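Water-soluble chlorophyll protein (Brassicaceae, PDB 5HPZ) binds chlorophyll in a water-soluble protein tetramer and, being a Kunitz-type beta-trefoil protein, may also inhibit endopeptidases. Local coordinates at residues Lys17-Ala23 against Phe168-Val174; Ile78-Phe82 against Ser94-Ala98; Thr139-Gly145 against Leu157-Asn161. All blocks are in the same frame, centred on the assembly; numbering follows the deposited sequence.

Trp97 lies between contacts 1 and 3 and touches a residue of each. Its CH2 lies 3.6 Å from Ile20 CD1, which ties contact 2 to contact 1, and its CZ3 lies 3.8 Å from Leu157 CD2, which ties contact 2 to contact 3. The centre of contact 2 is about 15 Å from each of the other two centres. Contacts 1 and 3 sit on opposite sides of the chain's centre, their centres about 18 Å apart, and do not touch. Relative to bound 13'2-hydroxyl-chlorophyll a, the side chains of Phe82, Phe19 and Leu157 lie about 7, 8 and 11 Å away; at these distances none of the three touches the pigment.

Contact 1. Residues Lys17-Ala23 against Phe168-Val174; sequences KYFIQPA and FVKFVKV
In the beta-trefoil, residues Lys17-Ala23 and Phe168-Val174 pair a strand near the start of the chain with the last strand, antiparallel, with strand axes 4.4 Å apart and running at 151°. Phe19 with Val172 and Gln21 with Lys170 are the hydrogen-bonded pairs. Both directions are used in each: Phe19 N to Val172 O is 2.8 Å and Val172 N to Phe19 O is 2.9 Å. Further backbone bonds prolong this ladder at either end, from Val174 N to Lys17 O and from Ala23 N to Phe168 O.

On the face bearing Phe19, Gln21, Lys170 and Val172, one face of the Phe19 ring is covered by Val174, just past the end of strand 169-173. Val174 CG2 stands 3.8 Å from the centroid of the Phe19 ring and only 10° off its normal, a CH-pi contact. Farther along the same face, beyond Val172, Lys170 starts with CG between its backbone N and carbonyl carbon (chi1 60°) and bends twice further out, which swings NZ to 3.3 Å from Gln21 OE1, a weak hydrogen bond. The same OE1 rests 3.4 Å from Val172 CG2, while Gln21 NE2 is held by Pro54 O.

The other face bears Tyr18, Ile20, Phe171 and Lys173. Ile20 divides its branches, CG2 packing 3.6 Å from Val169 CB and CG1 meeting Phe171 CD1 at the ring edge. The aliphatic part of Lys173 crosses Tyr18, with CD 3.7 Å from Tyr18 CE2; the tyrosine OH bonds to Lys13 N.

Around the pair, Phe171 makes an edge-to-face contact with Phe60, Tyr18 and Ile20 pack on strand 58-62, and Ile20 and Pro22 on strand 30-33. Tyr52 of the second subunit packs on Lys17, Phe19 and Val174, placing this end of the ladder at a subunit interface.

Contact 2. Residues Ile78-Phe82 against Ser94-Ala98; sequences INIEF and SKLWA
Ile80 O is gripped from the strand across: Trp97 N donates to it at 2.8 Å, with the N-H nearly straight at 170°, and Leu96 CA adds a CA-H...O contact at 3.4 Å. This single bridge, Glu81 facing Leu96, belongs to the beta-trefoil core, where strand 78-82, paired with strand 58-62 on its other side, meets the start of strand 97-99. Two residues on from Ile80, Phe82 N donates to Lys95 O at 3.0 Å. Just before the bridge, Ser94 OG accepts from Leu96 N, an ST turn. A water bridges the two backbones, accepting from Ile80 N at 2.7 Å and within donating distance of Trp97 O, 2.9 Å away.

Ile80 and Phe82 meet the indole in different ways. Ile80 CG2 sits over the five-membered ring of Trp97, 3.5 Å from its centroid and 8° off the normal. Phe82 meets the same ring obliquely, the planes turned 46° to each other. Phe124 and Ile45 also pack on Trp97. Where the two rings meet, Trp97 NE1 hangs over one face of the Phe82 ring, displaced toward the rim and 3.3 Å from Phe82 CE2.

Contact 3. Residues Thr139-Gly145 against Leu157-Asn161; sequences TSSGTVG and LIATN
Strands 142-145 and 157-160 run antiparallel, their axes 4.2 Å apart and their directions at 154°, with Thr143 opposite Thr160 and Gly145 opposite Ile158 as hydrogen-bonded pairs. Each pair closes with two bonds: Thr143 N to Thr160 O and Gly145 N to Ile158 O are both 2.8 Å. Val144 and Ala159 form the non-hydrogen-bonded pair between them.

Side chains add a small apolar patch. In Val144, chi1 of 170° carries CG1 to the far side from the backbone N, where it reaches Leu157 CD2 at 3.7 Å, and the two side chains slant across each other; Phe124 backs Val144, and Trp97 backs Leu157. On the other face, Thr160 puts its methyl CG2 3.5 Å from Thr143 O, while its OG1 is bonded to Glu108 OE2 and Asp162 N. Asn161 brings OD1 to 3.3 Å from Gly142 CA, close against a backbone with no side chain.

Ala159 CB lies near the type I turn from Thr139 to Gly142. In it Gly142 O accepts twice, from Thr139 N at 3.0 Å and from Thr139 OG1 at 2.7 Å, the hydroxyl lying in the carbonyl plane on a lone pair. Gly142 has a positive phi (130°), a conformation suited to a residue without a side chain. The turn leads from strand 135-139 into strand 142-148, which pairs with strand 155-160 as one of the beta hairpins from which a beta-trefoil is built.

Contact 1. Residues Lys17-Ala23 against Phe168-Val174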
# COMPACT_ATOMS: atom_id res chain seq x y z
N LYS A 17 29.23 5.47 -9.01
CA LYS A 17 27.86 5.88 -8.78
C LYS A 17 27.44 7.24 -9.34
O LYS A 17 28.01 8.31 -9.01
CB LYS A 17 27.56 5.80 -7.30
CG LYS A 17 27.45 4.37 -6.80
CD LYS A 17 26.66 4.32 -5.52
CE LYS A 17 26.78 2.96 -4.85
NZ LYS A 17 27.60 3.06 -3.61
N TYR A 18 26.38 7.18 -10.16
CA TYR A 18 25.70 8.36 -10.68
C TYR A 18 24.18 8.33 -10.52
O TYR A 18 23.55 7.30 -10.70
CB TYR A 18 26.02 8.48 -12.15
CG TYR A 18 27.50 8.58 -12.37
CD1 TYR A 18 28.30 7.42 -12.44
CD2 TYR A 18 28.11 9.81 -12.51
CE1 TYR A 18 29.67 7.49 -12.61
CE2 TYR A 18 29.49 9.90 -12.69
CZ TYR A 18 30.27 8.74 -12.74
OH TYR A 18 31.65 8.81 -12.92
N PHE A 19 23.62 9.48 -10.16
CA PHE A 19 22.19 9.75 -10.37
C PHE A 19 21.93 10.03 -11.87
O PHE A 19 22.73 10.72 -12.53
CB PHE A 19 21.75 10.99 -9.64
CG PHE A 19 22.04 10.99 -8.16
CD1 PHE A 19 21.43 10.07 -7.31
CD2 PHE A 19 22.90 11.95 -7.63
CE1 PHE A 19 21.67 10.11 -5.94
CE2 PHE A 19 23.17 11.98 -6.27
CZ PHE A 19 22.55 11.05 -5.42
N ILE A 20 20.84 9.50 -12.41
CA ILE A 20 20.36 9.93 -13.71
C ILE A 20 19.24 10.98 -13.56
O ILE A 20 18.18 10.71 -12.99
CB ILE A 20 19.86 8.79 -14.58
CG1 ILE A 20 20.97 7.75 -14.83
CG2 ILE A 20 19.43 9.34 -15.93
CD1 ILE A 20 20.51 6.45 -15.46
N GLN A 21 19.49 12.18 -14.06
CA GLN A 21 18.58 13.28 -13.83
C GLN A 21 18.12 13.87 -15.16
O GLN A 21 18.95 14.24 -15.96
CB GLN A 21 19.24 14.30 -12.95
CG GLN A 21 19.06 13.89 -11.48
CD GLN A 21 19.87 14.72 -10.54
OE1 GLN A 21 20.32 15.81 -10.90
NE2 GLN A 21 20.08 14.23 -9.35
N PRO A 22 16.80 13.87 -15.41
CA PRO A 22 16.28 14.38 -16.66
C PRO A 22 16.58 15.83 -16.82
O PRO A 22 16.30 16.59 -15.92
CB PRO A 22 14.76 14.14 -16.55
CG PRO A 22 14.65 12.99 -15.64
CD PRO A 22 15.73 13.22 -14.63
N ALA A 23 17.16 16.21 -17.95
CA ALA A 23 17.51 17.59 -18.18
C ALA A 23 16.26 18.49 -18.19
O ALA A 23 15.13 18.04 -18.41
CB ALA A 23 18.27 17.72 -19.48
N PHE A 168 15.70 13.09 -22.18
CA PHE A 168 17.02 13.67 -22.16
C PHE A 168 17.52 13.76 -20.72
O PHE A 168 16.81 14.27 -19.84
CB PHE A 168 17.02 15.02 -22.89
CG PHE A 168 16.63 14.89 -24.34
CD1 PHE A 168 17.50 14.31 -25.25
CD2 PHE A 168 15.38 15.31 -24.79
CE1 PHE A 168 17.14 14.16 -26.58
CE2 PHE A 168 15.02 15.15 -26.12
CZ PHE A 168 15.90 14.59 -27.01
N VAL A 169 18.75 13.30 -20.50
CA VAL A 169 19.31 13.19 -19.15
C VAL A 169 20.71 13.73 -19.02
O VAL A 169 21.43 13.84 -19.97
CB VAL A 169 19.38 11.68 -18.67
CG1 VAL A 169 17.99 11.08 -18.74
CG2 VAL A 169 20.34 10.84 -19.54
N LYS A 170 21.08 13.94 -17.78
CA LYS A 170 22.46 14.16 -17.46
C LYS A 170 22.80 13.23 -16.26
O LYS A 170 21.89 12.68 -15.58
CB LYS A 170 22.68 15.63 -17.19
CG LYS A 170 21.85 16.18 -16.05
CD LYS A 170 22.02 17.70 -15.95
CE LYS A 170 22.06 18.16 -14.50
NZ LYS A 170 21.02 17.58 -13.60
N PHE A 171 24.10 13.01 -16.07
CA PHE A 171 24.61 12.07 -15.09
C PHE A 171 25.30 12.84 -14.00
O PHE A 171 26.22 13.64 -14.26
CB PHE A 171 25.58 11.13 -15.76
CG PHE A 171 24.99 10.38 -16.92
CD1 PHE A 171 24.00 9.42 -16.73
CD2 PHE A 171 25.39 10.64 -18.22
CE1 PHE A 171 23.44 8.75 -17.82
CE2 PHE A 171 24.85 9.95 -19.31
CZ PHE A 171 23.86 9.02 -19.11
N VAL A 172 24.86 12.62 -12.79
CA VAL A 172 25.30 13.45 -11.70
C VAL A 172 26.02 12.54 -10.73
O VAL A 172 25.39 11.64 -10.13
CB VAL A 172 24.11 14.12 -11.04
CG1 VAL A 172 24.53 14.89 -9.80
CG2 VAL A 172 23.44 15.02 -12.07
N LYS A 173 27.32 12.77 -10.61
CA LYS A 173 28.20 11.95 -9.79
C LYS A 173 27.73 11.94 -8.37
O LYS A 173 27.41 13.00 -7.81
CB LYS A 173 29.62 12.53 -9.81
CG LYS A 173 30.60 11.85 -8.88
CD LYS A 173 31.37 10.76 -9.59
CE LYS A 173 32.46 10.13 -8.72
NZ LYS A 173 32.88 8.89 -9.42
N VAL A 174 27.67 10.75 -7.77
CA VAL A 174 27.29 10.65 -6.39
C VAL A 174 28.51 11.03 -5.55
O VAL A 174 29.56 10.40 -5.67
CB VAL A 174 26.77 9.24 -6.05
CG1 VAL A 174 26.59 9.07 -4.57
CG2 VAL A 174 25.44 8.96 -6.76

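Contact 2. Residues Ile78-Phe82 against Ser94-Ala98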
# COMPACT_ATOMS: atom_id res chain seq x y z
N ILE A 78 26.23 -1.30 -22.56
CA ILE A 78 26.48 -1.42 -21.17
C ILE A 78 25.21 -2.03 -20.57
O ILE A 78 24.14 -2.04 -21.21
CB ILE A 78 26.74 -0.04 -20.53
CG1 ILE A 78 25.55 0.92 -20.77
CG2 ILE A 78 28.00 0.60 -21.10
CD1 ILE A 78 25.64 2.21 -20.00
N ASN A 79 25.36 -2.50 -19.34
CA ASN A 79 24.24 -2.72 -18.40
C ASN A 79 24.16 -1.51 -17.51
O ASN A 79 25.18 -0.82 -17.26
CB ASN A 79 24.43 -3.98 -17.54
CG ASN A 79 24.56 -5.27 -18.35
OD1 ASN A 79 25.38 -6.11 -18.03
ND2 ASN A 79 23.74 -5.44 -19.40
N ILE A 80 22.94 -1.22 -17.06
CA ILE A 80 22.70 -0.14 -16.10
C ILE A 80 22.09 -0.78 -14.86
O ILE A 80 21.12 -1.52 -14.94
CB ILE A 80 21.73 0.90 -16.66
CG1 ILE A 80 22.28 1.47 -17.97
CG2 ILE A 80 21.45 1.99 -15.65
CD1 ILE A 80 21.28 2.35 -18.72
N GLU A 81 22.68 -0.52 -13.71
CA GLU A 81 22.19 -1.15 -12.51
C GLU A 81 22.00 -0.19 -11.39
O GLU A 81 22.83 0.72 -11.08
CB GLU A 81 23.03 -2.38 -12.08
CG GLU A 81 24.56 -2.27 -12.05
CD GLU A 81 25.18 -3.40 -11.21
OE1 GLU A 81 24.57 -4.49 -11.11
OE2 GLU A 81 26.25 -3.18 -10.62
N PHE A 82 20.88 -0.38 -10.75
CA PHE A 82 20.62 0.37 -9.57
C PHE A 82 21.59 -0.10 -8.47
O PHE A 82 21.86 -1.29 -8.36
CB PHE A 82 19.16 0.22 -9.18
CG PHE A 82 18.23 1.22 -9.88
CD1 PHE A 82 18.45 2.61 -9.75
CD2 PHE A 82 17.17 0.79 -10.64
CE1 PHE A 82 17.61 3.54 -10.37
CE2 PHE A 82 16.30 1.71 -11.23
CZ PHE A 82 16.52 3.08 -11.10
N SER A 94 17.21 -9.30 -10.40
CA SER A 94 18.33 -8.37 -10.25
C SER A 94 17.90 -6.91 -10.11
O SER A 94 16.73 -6.60 -10.10
CB SER A 94 19.24 -8.45 -11.45
OG SER A 94 18.71 -7.79 -12.60
N LYS A 95 18.89 -6.04 -10.03
CA LYS A 95 18.71 -4.60 -10.12
C LYS A 95 19.12 -4.03 -11.51
O LYS A 95 19.42 -2.87 -11.63
CB LYS A 95 19.53 -3.99 -9.00
CG LYS A 95 19.23 -4.63 -7.62
CD LYS A 95 20.00 -3.98 -6.47
CE LYS A 95 20.06 -4.86 -5.23
NZ LYS A 95 20.79 -4.14 -4.13
N LEU A 96 19.24 -4.87 -12.52
CA LEU A 96 19.62 -4.39 -13.86
C LEU A 96 18.39 -3.86 -14.58
O LEU A 96 17.34 -4.51 -14.56
CB LEU A 96 20.17 -5.50 -14.75
CG LEU A 96 21.52 -6.10 -14.39
CD1 LEU A 96 22.04 -6.77 -15.64
CD2 LEU A 96 22.50 -5.06 -13.91
N TRP A 97 18.56 -2.72 -15.25
CA TRP A 97 17.55 -2.20 -16.15
C TRP A 97 17.42 -3.16 -17.28
O TRP A 97 18.40 -3.78 -17.70
CB TRP A 97 17.92 -0.83 -16.71
CG TRP A 97 18.02 0.31 -15.72
CD1 TRP A 97 18.21 0.26 -14.38
CD2 TRP A 97 17.84 1.69 -16.04
NE1 TRP A 97 18.23 1.54 -13.86
CE2 TRP A 97 17.98 2.42 -14.85
CE3 TRP A 97 17.60 2.37 -17.23
CZ2 TRP A 97 17.85 3.82 -14.82
CZ3 TRP A 97 17.49 3.72 -17.19
CH2 TRP A 97 17.60 4.43 -16.02
N ALA A 98 16.20 -3.26 -17.79
CA ALA A 98 15.92 -4.12 -18.87
C ALA A 98 14.63 -3.68 -19.52
O ALA A 98 13.81 -3.03 -18.90
CB ALA A 98 15.82 -5.52 -18.35
O HOH W 1 21.21 -3.14 -17.73

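Contact 3. Residues Thr139-Gly145 against Leu157-Asn161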
# COMPACT_ATOMS: atom_id res chain seq x y z
N THR A 139 18.16 1.39 -26.62
CA THR A 139 18.08 -0.07 -26.50
C THR A 139 17.72 -0.61 -27.87
O THR A 139 17.23 0.14 -28.75
CB THR A 139 16.90 -0.56 -25.61
OG1 THR A 139 15.64 -0.27 -26.25
CG2 THR A 139 16.93 0.12 -24.26
N SER A 140 17.83 -1.92 -28.04
CA SER A 140 17.44 -2.49 -29.31
C SER A 140 15.92 -2.45 -29.48
O SER A 140 15.41 -2.68 -30.58
CB SER A 140 17.94 -3.90 -29.39
OG SER A 140 17.37 -4.71 -28.37
N SER A 141 15.15 -2.15 -28.43
CA SER A 141 13.70 -1.95 -28.67
C SER A 141 13.31 -0.48 -28.91
O SER A 141 12.14 -0.17 -29.00
CB SER A 141 12.85 -2.53 -27.53
OG SER A 141 13.47 -3.69 -26.99
N GLY A 142 14.26 0.43 -29.00
CA GLY A 142 13.89 1.83 -29.13
C GLY A 142 14.64 2.67 -28.13
O GLY A 142 15.36 2.18 -27.28
N THR A 143 14.43 3.97 -28.22
CA THR A 143 15.04 4.92 -27.37
C THR A 143 14.27 4.96 -26.09
O THR A 143 13.05 4.74 -26.07
CB THR A 143 14.97 6.28 -28.05
OG1 THR A 143 15.68 6.15 -29.27
CG2 THR A 143 15.62 7.37 -27.22
N VAL A 144 14.96 5.23 -24.99
CA VAL A 144 14.25 5.34 -23.76
C VAL A 144 13.45 6.68 -23.79
O VAL A 144 14.03 7.78 -23.96
CB VAL A 144 15.23 5.28 -22.56
CG1 VAL A 144 14.52 5.64 -21.28
CG2 VAL A 144 15.84 3.88 -22.49
N GLY A 145 12.15 6.60 -23.66
CA GLY A 145 11.34 7.81 -23.44
C GLY A 145 10.47 7.71 -22.20
O GLY A 145 10.65 6.80 -21.39
N LEU A 157 9.40 5.34 -17.46
CA LEU A 157 10.27 5.01 -18.56
C LEU A 157 9.71 3.91 -19.35
O LEU A 157 9.33 2.89 -18.81
CB LEU A 157 11.68 4.60 -18.12
CG LEU A 157 12.67 5.73 -17.96
CD1 LEU A 157 12.23 6.73 -16.87
CD2 LEU A 157 14.03 5.17 -17.67
N ILE A 158 9.73 4.12 -20.68
CA ILE A 158 9.45 3.10 -21.68
C ILE A 158 10.48 3.12 -22.81
O ILE A 158 11.28 4.03 -22.92
CB ILE A 158 8.09 3.32 -22.31
CG1 ILE A 158 8.09 4.69 -23.00
CG2 ILE A 158 7.00 3.16 -21.25
CD1 ILE A 158 6.72 5.21 -23.32
N ALA A 159 10.49 2.09 -23.64
CA ALA A 159 11.23 2.11 -24.89
C ALA A 159 10.29 2.45 -26.05
O ALA A 159 9.23 1.87 -26.21
CB ALA A 159 11.96 0.79 -25.17
N THR A 160 10.72 3.38 -26.89
CA THR A 160 9.85 3.92 -27.91
C THR A 160 10.70 4.36 -29.09
O THR A 160 11.86 4.74 -28.93
CB THR A 160 9.10 5.15 -27.37
OG1 THR A 160 8.17 5.61 -28.33
CG2 THR A 160 10.02 6.29 -27.04
N ASN A 161 10.12 4.32 -30.29
CA ASN A 161 10.75 4.98 -31.42
C ASN A 161 10.04 6.27 -31.81
O ASN A 161 10.30 6.79 -32.88
CB ASN A 161 10.83 4.01 -32.60
CG ASN A 161 11.77 2.85 -32.31
OD1 ASN A 161 12.96 3.05 -32.07
ND2 ASN A 161 11.24 1.66 -32.31